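2-methyl-3-hydroxypyridine-5-carboxylic acid oxygenase (Mesorhizobium loti, PDB 3ALJ) probably uses FAD and molecular oxygen to hydroxylate and open the pyridine ring of 2-methyl-3-hydroxypyridine-5-carboxylic acid in vitamin B6 breakdown. Local coordinates at residues L24-A29 / V306-L311; V37-K42 / V122-N127; E129-D134 / G159-D164. All blocks are in the same frame, centred on the assembly; numbering follows the deposited sequence.

Contact 1: residues L24-A29 / V306-L311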
loop_
_atom_site.group_PDB
_atom_site.type_symbol
_atom_site.label_atom_id
_atom_site.label_comp_id
_atom_site.label_asym_id
_atom_site.label_seq_id
_atom_site.Cartn_x
_atom_site.Cartn_y
_atom_site.Cartn_z
ATOM N N LEU A 24 -10.824 4.748 1.820
ATOM C CA LEU A 24 -10.889 6.192 1.531
ATOM C C LEU A 24 -10.967 6.446 0.017
ATOM O O LEU A 24 -11.685 7.364 -0.400
ATOM C CB LEU A 24 -9.662 6.887 2.113
ATOM C CG LEU A 24 -9.631 7.004 3.651
ATOM C CD1 LEU A 24 -8.209 7.426 4.129
ATOM C CD2 LEU A 24 -10.640 8.043 4.091
ATOM N N THR A 25 -10.236 5.660 -0.790
ATOM C CA THR A 25 -10.342 5.812 -2.229
ATOM C C THR A 25 -11.733 5.489 -2.677
ATOM O O THR A 25 -12.336 6.263 -3.458
ATOM C CB THR A 25 -9.329 4.841 -2.899
ATOM O OG1 THR A 25 -7.981 5.288 -2.662
ATOM C CG2 THR A 25 -9.571 4.842 -4.458
ATOM N N ALA A 26 -12.327 4.362 -2.196
ATOM C CA ALA A 26 -13.687 4.043 -2.597
ATOM C C ALA A 26 -14.651 5.117 -2.164
ATOM O O ALA A 26 -15.537 5.535 -2.984
ATOM C CB ALA A 26 -14.114 2.638 -1.961
ATOM N N ALA A 27 -14.516 5.606 -0.952
ATOM C CA ALA A 27 -15.433 6.648 -0.498
ATOM C C ALA A 27 -15.392 7.936 -1.303
ATOM O O ALA A 27 -16.425 8.480 -1.643
ATOM C CB ALA A 27 -15.253 6.906 0.986
ATOM N N ILE A 28 -14.203 8.392 -1.637
ATOM C CA ILE A 28 -14.060 9.629 -2.402
ATOM C C ILE A 28 -14.624 9.425 -3.785
ATOM O O ILE A 28 -15.366 10.270 -4.266
ATOM C CB ILE A 28 -12.601 10.009 -2.454
ATOM C CG1 ILE A 28 -12.104 10.526 -1.130
ATOM C CG2 ILE A 28 -12.397 11.091 -3.551
ATOM C CD1 ILE A 28 -10.529 10.543 -1.016
ATOM N N ALA A 29 -14.253 8.300 -4.404
ATOM C CA ALA A 29 -14.677 8.051 -5.800
ATOM C C ALA A 29 -16.184 7.931 -5.884
ATOM O O ALA A 29 -16.866 8.565 -6.778
ATOM C CB ALA A 29 -14.048 6.822 -6.443
ATOM N N VAL A 306 -6.278 1.309 -7.213
ATOM C CA VAL A 306 -6.840 1.034 -8.611
ATOM C C VAL A 306 -8.145 0.272 -8.491
ATOM O O VAL A 306 -9.094 0.612 -9.169
ATOM C CB VAL A 306 -5.821 0.296 -9.465
ATOM C CG1 VAL A 306 -6.462 -0.293 -10.738
ATOM C CG2 VAL A 306 -4.719 1.320 -9.911
ATOM N N ASN A 307 -8.190 -0.771 -7.669
ATOM C CA ASN A 307 -9.451 -1.575 -7.566
ATOM C C ASN A 307 -10.568 -0.821 -6.940
ATOM O O ASN A 307 -11.690 -0.905 -7.474
ATOM C CB ASN A 307 -9.125 -2.893 -6.858
ATOM C CG ASN A 307 -8.154 -3.771 -7.609
ATOM O OD1 ASN A 307 -7.483 -4.695 -6.990
ATOM N ND2 ASN A 307 -8.035 -3.560 -8.821
ATOM N N ALA A 308 -10.286 0.022 -5.954
ATOM C CA ALA A 308 -11.359 0.787 -5.363
ATOM C C ALA A 308 -11.884 1.812 -6.349
ATOM O O ALA A 308 -13.114 2.066 -6.498
ATOM C CB ALA A 308 -10.864 1.438 -4.099
ATOM N N PHE A 309 -10.966 2.479 -7.093
ATOM C CA PHE A 309 -11.462 3.453 -8.038
ATOM C C PHE A 309 -12.181 2.797 -9.168
ATOM O O PHE A 309 -13.231 3.344 -9.613
ATOM C CB PHE A 309 -10.195 4.249 -8.598
ATOM C CG PHE A 309 -10.578 5.461 -9.429
ATOM C CD1 PHE A 309 -10.868 6.665 -8.797
ATOM C CD2 PHE A 309 -10.716 5.300 -10.819
ATOM C CE1 PHE A 309 -11.261 7.763 -9.564
ATOM C CE2 PHE A 309 -11.095 6.406 -11.627
ATOM C CZ PHE A 309 -11.394 7.586 -11.008
ATOM N N SER A 310 -11.692 1.656 -9.613
ATOM C CA SER A 310 -12.321 0.897 -10.709
ATOM C C SER A 310 -13.723 0.444 -10.314
ATOM O O SER A 310 -14.628 0.395 -11.186
ATOM C CB SER A 310 -11.511 -0.331 -11.081
ATOM O OG SER A 310 -10.246 0.135 -11.618
ATOM N N LEU A 311 -13.940 0.094 -9.064
ATOM C CA LEU A 311 -15.311 -0.268 -8.551
ATOM C C LEU A 311 -16.235 0.858 -8.860
ATOM O O LEU A 311 -17.407 0.647 -9.347
ATOM C CB LEU A 311 -15.200 -0.596 -6.997
ATOM C CG LEU A 311 -16.579 -0.970 -6.406
ATOM C CD1 LEU A 311 -17.162 -2.231 -6.988
ATOM C CD2 LEU A 311 -16.323 -1.159 -4.910
#
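The Phe309 ring meets Ala29 at an oblique angle, its CD1 lying 4.0 Å from Ala29 CB. With CG anti to the backbone N (chi1 -170°), the ring is carried alongside its own helix toward Ala29, and Val62 of helix 57-65 and the loop residue Leu371 also touch it. Beyond the ring the contact is made by small side chains. The methyl of Ala308 sits between two residues of the facing helix: Thr25 CG2 approaches Ala308 CB to 3.7 Å, and the backbone N of Ala26 is 3.8 Å from the same methyl carbon. Ala26 CB meets it from another direction at 4.1 Å. Thr25 divides its two branches by character. CG2 faces helix 300-314 and also reaches Phe309 N, while OG1 is hydrogen-bonded within its own helix to Phe21 O. No hydrogen bond joins the two segments, which meet through van der Waals contacts. Farther round helix 300-314, Ser310 OG donates to Val306 O over 2.7 Å, and the backbone N of Ser310 reaches that carbonyl from the other face of its plane. The short segments run nearly in parallel, crossing at -25° with axes 8.1 Å apart, a spacing that alanines at the centre permit. Helix 21-32 carries part of a GxGxxG pattern consistent with a Rossmann-type FAD site, and its packing against helix 300-314 joins two distant parts of the chain within the FAD-binding domain.

Contact 2: residues V37-K42 / V122-N127. With FAD (flavin-adenine dinucleotide), chain B.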
loop_
_atom_site.group_PDB
_atom_site.type_symbol
_atom_site.label_atom_id
_atom_site.label_comp_id
_atom_site.label_asym_id
_atom_site.label_seq_id
_atom_site.Cartn_x
_atom_site.Cartn_y
_atom_site.Cartn_z
ATOM N N VAL A 37 -22.281 8.378 0.805
ATOM C CA VAL A 37 -21.297 7.442 1.363
ATOM C C VAL A 37 -20.963 7.704 2.788
ATOM O O VAL A 37 -20.644 8.844 3.202
ATOM C CB VAL A 37 -19.883 7.713 0.686
ATOM C CG1 VAL A 37 -18.913 6.561 1.105
ATOM C CG2 VAL A 37 -19.953 7.808 -0.692
ATOM N N ARG A 38 -20.995 6.619 3.591
ATOM C CA ARG A 38 -20.573 6.729 4.957
ATOM C C ARG A 38 -19.425 5.729 5.163
ATOM O O ARG A 38 -19.475 4.599 4.543
ATOM C CB ARG A 38 -21.734 6.312 5.889
ATOM C CG ARG A 38 -22.964 7.310 5.688
ATOM C CD ARG A 38 -23.998 6.622 4.822
ATOM N NE ARG A 38 -25.144 7.519 4.507
ATOM C CZ ARG A 38 -26.154 7.726 5.363
ATOM N NH1 ARG A 38 -27.147 8.496 4.945
ATOM N NH2 ARG A 38 -26.206 7.118 6.584
ATOM N N LEU A 39 -18.406 6.113 5.891
ATOM C CA LEU A 39 -17.205 5.234 6.121
ATOM C C LEU A 39 -17.024 4.990 7.572
ATOM O O LEU A 39 -17.158 5.943 8.407
ATOM C CB LEU A 39 -15.976 5.960 5.502
ATOM C CG LEU A 39 -14.661 5.166 5.693
ATOM C CD1 LEU A 39 -13.766 5.333 4.405
ATOM C CD2 LEU A 39 -13.873 5.526 6.887
ATOM N N HIS A 40 -16.707 3.749 7.916
ATOM C CA HIS A 40 -16.555 3.303 9.283
ATOM C C HIS A 40 -15.128 2.820 9.552
ATOM O O HIS A 40 -14.732 1.771 8.956
ATOM C CB HIS A 40 -17.564 2.211 9.558
ATOM C CG HIS A 40 -18.977 2.650 9.314
ATOM N ND1 HIS A 40 -19.746 3.302 10.285
ATOM C CD2 HIS A 40 -19.689 2.698 8.147
ATOM C CE1 HIS A 40 -20.905 3.680 9.713
ATOM N NE2 HIS A 40 -20.915 3.284 8.435
ATOM N N GLU A 41 -14.400 3.521 10.395
ATOM C CA GLU A 41 -13.059 3.072 10.800
ATOM C C GLU A 41 -13.108 2.503 12.236
ATOM O O GLU A 41 -13.563 3.260 13.129
ATOM C CB GLU A 41 -12.075 4.302 10.702
ATOM C CG GLU A 41 -10.747 4.069 11.380
ATOM C CD GLU A 41 -10.035 2.822 10.889
ATOM O OE1 GLU A 41 -9.537 1.990 11.679
ATOM O OE2 GLU A 41 -9.890 2.685 9.625
ATOM N N LYS A 42 -12.594 1.312 12.411
ATOM C CA LYS A 42 -12.590 0.679 13.751
ATOM C C LYS A 42 -11.768 1.404 14.763
ATOM O O LYS A 42 -12.139 1.521 15.960
ATOM C CB LYS A 42 -12.167 -0.790 13.565
ATOM C CG LYS A 42 -11.780 -1.497 14.903
ATOM C CD LYS A 42 -11.306 -2.978 14.574
ATOM C CE LYS A 42 -10.062 -2.999 13.733
ATOM N NZ LYS A 42 -9.514 -4.437 13.724
ATOM N N VAL A 122 -17.855 13.268 2.819
ATOM C CA VAL A 122 -18.082 11.883 3.230
ATOM C C VAL A 122 -18.231 11.841 4.779
ATOM O O VAL A 122 -17.486 12.485 5.551
ATOM C CB VAL A 122 -16.841 11.089 2.888
ATOM C CG1 VAL A 122 -16.843 9.680 3.383
ATOM C CG2 VAL A 122 -16.666 11.046 1.377
ATOM N N ASP A 123 -19.266 11.076 5.188
ATOM C CA ASP A 123 -19.503 10.927 6.618
ATOM C C ASP A 123 -18.520 9.846 7.124
ATOM O O ASP A 123 -18.734 8.652 6.865
ATOM C CB ASP A 123 -20.946 10.462 6.744
ATOM C CG ASP A 123 -21.408 10.280 8.153
ATOM O OD1 ASP A 123 -20.595 10.353 9.071
ATOM O OD2 ASP A 123 -22.649 10.074 8.283
ATOM N N ILE A 124 -17.577 10.229 7.954
ATOM C CA ILE A 124 -16.572 9.308 8.496
ATOM C C ILE A 124 -16.821 9.165 9.983
ATOM O O ILE A 124 -17.003 10.147 10.738
ATOM C CB ILE A 124 -15.163 9.911 8.357
ATOM C CG1 ILE A 124 -14.831 10.013 6.829
ATOM C CG2 ILE A 124 -14.146 9.028 9.021
ATOM C CD1 ILE A 124 -13.520 10.782 6.588
ATOM N N SER A 125 -16.900 7.905 10.382
ATOM C CA SER A 125 -16.962 7.588 11.829
ATOM C C SER A 125 -15.730 6.836 12.278
ATOM O O SER A 125 -15.308 5.898 11.637
ATOM C CB SER A 125 -18.156 6.678 12.063
ATOM O OG SER A 125 -19.384 7.364 11.801
ATOM N N VAL A 126 -15.165 7.222 13.414
ATOM C CA VAL A 126 -14.147 6.455 14.116
ATOM C C VAL A 126 -14.752 5.618 15.269
ATOM O O VAL A 126 -15.988 5.738 15.522
ATOM C CB VAL A 126 -12.991 7.224 14.625
ATOM C CG1 VAL A 126 -12.124 7.911 13.509
ATOM C CG2 VAL A 126 -13.486 8.380 15.650
ATOM N N ASN A 127 -13.952 4.669 15.785
ATOM C CA ASN A 127 -14.500 3.721 16.813
ATOM C C ASN A 127 -15.733 3.035 16.264
ATOM O O ASN A 127 -16.766 2.765 16.981
ATOM C CB ASN A 127 -14.956 4.514 18.101
ATOM C CG ASN A 127 -13.841 5.183 18.799
ATOM O OD1 ASN A 127 -13.843 6.418 19.022
ATOM N ND2 ASN A 127 -12.926 4.431 19.121
HETATM P PA FAD B . -5.363 -1.209 5.449
HETATM O O1A FAD B . -4.376 -0.167 5.026
HETATM O O2A FAD B . -4.952 -2.262 6.303
HETATM O O5B FAD B . -6.571 -0.416 6.108
HETATM C C5B FAD B . -7.721 -1.126 6.675
HETATM C C4B FAD B . -8.289 -0.093 7.626
HETATM O O4B FAD B . -9.490 -0.783 8.116
HETATM C C3B FAD B . -7.477 0.178 8.838
HETATM O O3B FAD B . -7.432 1.590 9.130
HETATM C C2B FAD B . -8.162 -0.696 9.949
HETATM O O2B FAD B . -8.021 -0.151 11.272
HETATM C C1B FAD B . -9.610 -0.624 9.589
HETATM N N9A FAD B . -10.363 -1.788 9.932
HETATM C C8A FAD B . -9.957 -3.098 10.054
HETATM N N7A FAD B . -10.992 -3.911 10.316
HETATM C C5A FAD B . -12.110 -3.093 10.376
HETATM C C6A FAD B . -13.467 -3.369 10.521
HETATM N N6A FAD B . -13.902 -4.656 10.736
HETATM N N1A FAD B . -14.296 -2.324 10.488
HETATM C C2A FAD B . -13.881 -1.062 10.328
HETATM N N3A FAD B . -12.573 -0.722 10.139
HETATM C C4A FAD B . -11.714 -1.778 10.139
HETATM N N1 FAD B . 1.893 -0.866 -0.946
HETATM C C2 FAD B . 2.249 0.029 -1.849
HETATM O O2 FAD B . 1.484 0.441 -2.736
HETATM N N3 FAD B . 3.545 0.545 -1.843
HETATM C C4 FAD B . 4.477 0.169 -0.874
HETATM O O4 FAD B . 5.603 0.791 -0.820
HETATM C C4X FAD B . 4.079 -0.785 0.045
HETATM N N5 FAD B . 5.033 -1.295 0.992
HETATM C C5X FAD B . 4.645 -2.298 1.861
HETATM C C6 FAD B . 5.578 -2.893 2.728
HETATM C C7 FAD B . 5.182 -3.841 3.636
HETATM C C7M FAD B . 6.239 -4.465 4.592
HETATM C C8 FAD B . 3.875 -4.281 3.665
HETATM C C8M FAD B . 3.398 -5.376 4.647
HETATM C C9 FAD B . 2.934 -3.702 2.803
HETATM C C9A FAD B . 3.323 -2.727 1.851
HETATM N N10 FAD B . 2.371 -2.137 0.909
HETATM C C10 FAD B . 2.780 -1.228 0.008
HETATM C "C1'" FAD B . 0.920 -2.653 0.907
HETATM C "C2'" FAD B . 0.041 -1.665 1.660
HETATM O "O2'" FAD B . 0.561 -1.487 2.994
HETATM C "C3'" FAD B . -1.369 -2.264 1.825
HETATM O "O3'" FAD B . -1.649 -3.052 0.608
HETATM C "C4'" FAD B . -2.447 -1.266 1.917
HETATM O "O4'" FAD B . -2.214 -0.505 3.137
HETATM C "C5'" FAD B . -3.790 -1.903 2.060
HETATM O "O5'" FAD B . -4.772 -0.878 2.173
HETATM P P FAD B . -6.209 -1.317 2.662
HETATM O O1P FAD B . -6.981 -0.070 2.745
HETATM O O2P FAD B . -6.753 -2.463 1.866
HETATM O O3P FAD B . -5.965 -1.934 4.137
HETATM O O HOH W 1 -19.840 6.996 9.189
#
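Parallel strand pairing at one margin of the Rossmann-type sheet joins Val37, Leu39 and Glu41 to Asp123 and Ser125, strand 123-125 being the outermost strand on that side. The backbone ladder begins with a long bond, Asp123 N to Val37 O at 3.3 Å, and then tightens. Leu39 N donates to Asp123 O at 2.7 Å. The bonds from Ser125 N to Leu39 O and from Glu41 N to Ser125 O are both 2.8 Å. The last three are nearly straight, the final N-H...O angle being 173°.

Side chains divide between the two faces of the sheet. On the apolar face Leu39 and Ile124 lie side by side and point the same way, Leu39 CD2 touching Ile124 CG2 at 4.1 Å, next to the valines of the preceding pair. Arg38, His40, Asp123 and Ser125 occupy the other face. There the aliphatic part of Arg38 does the touching, with CG 3.8 Å from Asp123 OD2, while its guanidinium turns away to a salt bridge with Asp36. A water hydrogen-bonded to Leu39 O and Ser125 OG lies over one face of the His40 ring, near the rim; His40 NE2 is hydrogen-bonded to Glu15 and ND1 to Ser128.

Where the strand ends, Glu41 bends at chi2 (55°) and carries its carboxylate to the adenosine ribose. Glu41 OE1 accepts from O2B of FAD and OE2 from O3B of FAD, both at 2.7 Å. Gly19 N and Ser43 N donate to the same carboxylate, one to each oxygen. Four donors converging on two oxygens are consistent with an ionised glutamate that holds the ribose diol in a fixed orientation.

Contact 3: residues E129-D134 / G159-D164. With FAD (flavin-adenine dinucleotide), chain B.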
loop_
_atom_site.group_PDB
_atom_site.type_symbol
_atom_site.label_atom_id
_atom_site.label_comp_id
_atom_site.label_asym_id
_atom_site.label_seq_id
_atom_site.Cartn_x
_atom_site.Cartn_y
_atom_site.Cartn_z
ATOM N N GLU A 129 -16.639 -0.206 14.030
ATOM C CA GLU A 129 -16.149 -1.473 13.426
ATOM C C GLU A 129 -17.223 -2.245 12.779
ATOM O O GLU A 129 -18.277 -2.546 13.434
ATOM C CB GLU A 129 -15.477 -2.366 14.541
ATOM C CG GLU A 129 -14.976 -3.744 13.988
ATOM C CD GLU A 129 -14.518 -4.686 15.044
ATOM O OE1 GLU A 129 -14.833 -4.459 16.244
ATOM O OE2 GLU A 129 -13.866 -5.657 14.676
ATOM N N ALA A 130 -17.072 -2.660 11.544
ATOM C CA ALA A 130 -18.016 -3.564 10.859
ATOM C C ALA A 130 -17.685 -4.966 11.297
ATOM O O ALA A 130 -16.561 -5.454 11.219
ATOM C CB ALA A 130 -17.869 -3.531 9.308
ATOM N N VAL A 131 -18.693 -5.666 11.901
ATOM C CA VAL A 131 -18.405 -7.043 12.419
ATOM C C VAL A 131 -19.144 -8.066 11.573
ATOM O O VAL A 131 -18.691 -9.252 11.534
ATOM C CB VAL A 131 -18.736 -7.213 13.932
ATOM C CG1 VAL A 131 -17.943 -6.249 14.762
ATOM C CG2 VAL A 131 -20.183 -7.040 14.138
ATOM N N ALA A 132 -20.177 -7.656 10.848
ATOM C CA ALA A 132 -20.832 -8.596 9.965
ATOM C C ALA A 132 -21.411 -7.928 8.784
ATOM O O ALA A 132 -21.759 -6.716 8.829
ATOM C CB ALA A 132 -21.894 -9.446 10.750
ATOM N N ALA A 133 -21.537 -8.630 7.679
ATOM C CA ALA A 133 -22.174 -8.038 6.485
ATOM C C ALA A 133 -23.099 -9.068 5.844
ATOM O O ALA A 133 -22.822 -10.269 5.936
ATOM C CB ALA A 133 -21.081 -7.592 5.392
ATOM N N ASP A 134 -24.102 -8.575 5.111
ATOM C CA ASP A 134 -25.038 -9.513 4.485
ATOM C C ASP A 134 -25.052 -9.073 3.020
ATOM O O ASP A 134 -25.239 -7.862 2.753
ATOM C CB ASP A 134 -26.424 -9.311 5.118
ATOM C CG ASP A 134 -27.432 -10.321 4.656
ATOM O OD1 ASP A 134 -27.498 -10.680 3.461
ATOM O OD2 ASP A 134 -28.200 -10.844 5.478
ATOM N N GLY A 159 -7.489 -8.772 7.858
ATOM C CA GLY A 159 -8.430 -9.501 8.805
ATOM C C GLY A 159 -9.875 -9.123 8.578
ATOM O O GLY A 159 -10.662 -9.278 9.523
ATOM N N SER A 160 -10.283 -8.701 7.378
ATOM C CA SER A 160 -11.673 -8.258 7.091
ATOM C C SER A 160 -12.755 -9.170 7.692
ATOM O O SER A 160 -12.843 -10.398 7.383
ATOM C CB SER A 160 -11.852 -8.400 5.547
ATOM O OG SER A 160 -13.151 -8.125 5.162
ATOM N N LYS A 161 -13.560 -8.507 8.485
ATOM C CA LYS A 161 -14.759 -9.154 9.025
ATOM C C LYS A 161 -15.911 -9.090 8.088
ATOM O O LYS A 161 -16.814 -9.949 8.157
ATOM C CB LYS A 161 -15.119 -8.534 10.423
ATOM C CG LYS A 161 -14.163 -9.050 11.555
ATOM C CD LYS A 161 -14.557 -8.415 12.925
ATOM C CE LYS A 161 -13.568 -8.905 13.943
ATOM N NZ LYS A 161 -14.104 -8.378 15.235
ATOM N N VAL A 162 -15.959 -8.089 7.191
ATOM C CA VAL A 162 -16.932 -8.147 6.151
ATOM C C VAL A 162 -16.733 -9.455 5.352
ATOM O O VAL A 162 -17.719 -10.184 5.081
ATOM C CB VAL A 162 -16.838 -6.858 5.265
ATOM C CG1 VAL A 162 -17.682 -6.979 3.952
ATOM C CG2 VAL A 162 -17.170 -5.573 6.097
ATOM N N ARG A 163 -15.488 -9.789 4.972
ATOM C CA ARG A 163 -15.226 -11.005 4.281
ATOM C C ARG A 163 -15.512 -12.239 5.140
ATOM O O ARG A 163 -16.289 -13.110 4.689
ATOM C CB ARG A 163 -13.727 -11.009 3.977
ATOM C CG ARG A 163 -13.238 -12.313 3.265
ATOM C CD ARG A 163 -11.734 -12.370 3.231
ATOM N NE ARG A 163 -11.166 -12.451 4.573
ATOM C CZ ARG A 163 -10.044 -11.914 4.982
ATOM N NH1 ARG A 163 -9.267 -11.175 4.219
ATOM N NH2 ARG A 163 -9.674 -12.172 6.233
ATOM N N ASP A 164 -15.000 -12.248 6.371
ATOM C CA ASP A 164 -15.102 -13.541 7.074
ATOM C C ASP A 164 -16.485 -13.765 7.664
ATOM O O ASP A 164 -16.824 -14.963 7.914
ATOM C CB ASP A 164 -14.018 -13.592 8.108
ATOM C CG ASP A 164 -12.590 -13.800 7.434
ATOM O OD1 ASP A 164 -12.547 -14.276 6.275
ATOM O OD2 ASP A 164 -11.622 -13.545 8.119
HETATM P PA FAD B . -5.363 -1.209 5.449
HETATM O O1A FAD B . -4.376 -0.167 5.026
HETATM O O2A FAD B . -4.952 -2.262 6.303
HETATM O O5B FAD B . -6.571 -0.416 6.108
HETATM C C5B FAD B . -7.721 -1.126 6.675
HETATM C C4B FAD B . -8.289 -0.093 7.626
HETATM O O4B FAD B . -9.490 -0.783 8.116
HETATM C C3B FAD B . -7.477 0.178 8.838
HETATM O O3B FAD B . -7.432 1.590 9.130
HETATM C C2B FAD B . -8.162 -0.696 9.949
HETATM O O2B FAD B . -8.021 -0.151 11.272
HETATM C C1B FAD B . -9.610 -0.624 9.589
HETATM N N9A FAD B . -10.363 -1.788 9.932
HETATM C C8A FAD B . -9.957 -3.098 10.054
HETATM N N7A FAD B . -10.992 -3.911 10.316
HETATM C C5A FAD B . -12.110 -3.093 10.376
HETATM C C6A FAD B . -13.467 -3.369 10.521
HETATM N N6A FAD B . -13.902 -4.656 10.736
HETATM N N1A FAD B . -14.296 -2.324 10.488
HETATM C C2A FAD B . -13.881 -1.062 10.328
HETATM N N3A FAD B . -12.573 -0.722 10.139
HETATM C C4A FAD B . -11.714 -1.778 10.139
HETATM N N1 FAD B . 1.893 -0.866 -0.946
HETATM C C2 FAD B . 2.249 0.029 -1.849
HETATM O O2 FAD B . 1.484 0.441 -2.736
HETATM N N3 FAD B . 3.545 0.545 -1.843
HETATM C C4 FAD B . 4.477 0.169 -0.874
HETATM O O4 FAD B . 5.603 0.791 -0.820
HETATM C C4X FAD B . 4.079 -0.785 0.045
HETATM N N5 FAD B . 5.033 -1.295 0.992
HETATM C C5X FAD B . 4.645 -2.298 1.861
HETATM C C6 FAD B . 5.578 -2.893 2.728
HETATM C C7 FAD B . 5.182 -3.841 3.636
HETATM C C7M FAD B . 6.239 -4.465 4.592
HETATM C C8 FAD B . 3.875 -4.281 3.665
HETATM C C8M FAD B . 3.398 -5.376 4.647
HETATM C C9 FAD B . 2.934 -3.702 2.803
HETATM C C9A FAD B . 3.323 -2.727 1.851
HETATM N N10 FAD B . 2.371 -2.137 0.909
HETATM C C10 FAD B . 2.780 -1.228 0.008
HETATM C "C1'" FAD B . 0.920 -2.653 0.907
HETATM C "C2'" FAD B . 0.041 -1.665 1.660
HETATM O "O2'" FAD B . 0.561 -1.487 2.994
HETATM C "C3'" FAD B . -1.369 -2.264 1.825
HETATM O "O3'" FAD B . -1.649 -3.052 0.608
HETATM C "C4'" FAD B . -2.447 -1.266 1.917
HETATM O "O4'" FAD B . -2.214 -0.505 3.137
HETATM C "C5'" FAD B . -3.790 -1.903 2.060
HETATM O "O5'" FAD B . -4.772 -0.878 2.173
HETATM P P FAD B . -6.209 -1.317 2.662
HETATM O O1P FAD B . -6.981 -0.070 2.745
HETATM O O2P FAD B . -6.753 -2.463 1.866
HETATM O O3P FAD B . -5.965 -1.934 4.137
#
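Lys161 reaches from the first turn of helix 161-166 along strand 130-134 to Glu129, beside a classic beta bulge in which Val131 and Ala132 both face Thr140. Its CB rests 3.5 Å from Ala130 O and also meets the Val131 carbonyl. CG is anti to the carbonyl carbon (chi1 -76°), and from there the chain runs fully extended. CD comes 3.3 Å from Glu129 OE2, CE flanks the same oxygen, and NZ closes a salt bridge to Glu129 OE2 at 2.8 Å. The ammonium arrives on the syn side of the carboxylate, tilted 34° out of its plane.

Glu129 also sets its CG against the adenine of FAD, near N6A. Replacing Glu129 by alanine would remove the carboxylate and is likely to leave the Lys161 ammonium without its charged mate, and that part of the adenine less covered. Both polar backbone atoms of Ala130 bond the adenine: its N donates to N1A of FAD at 3.0 Å, and its O accepts from N6A of FAD at 2.8 Å.

Behind this polar rim Val162 of the helix packs against the strand. Its branches part, CG1 touching Ala133 CB at 3.7 Å and CG2 touching Ala130 CB at 3.9 Å, while Leu139 of strand 138-141 packs against all three residues. The helix starts at an N-cap serine, whose hydroxyl is also bonded to Asp156. Ser160 OG accepts from Arg163 N at 2.9 Å, with an N-H...O angle of 166°.

Contact 1 lies deepest, an apolar helix pair without a hydrogen bond between its segments. Contacts 2 and 3 are partly buried: a backbone ladder joins the first, a salt bridge and apolar packing the second, and both also bind FAD. Helix 21-32 of contact 1 leads directly into strand 36-40 of contact 2, and the two pack together through Ala27 and Val37. Contact 3 lacks such a touch with contact 1, their nearest atoms being about 11 Å apart, but meets contact 2 where Lys42 lies against Glu129. Those two contacts divide the adenosine of FAD: a carboxylate holds the ribose in contact 2, and backbone groups hold the adenine in contact 3.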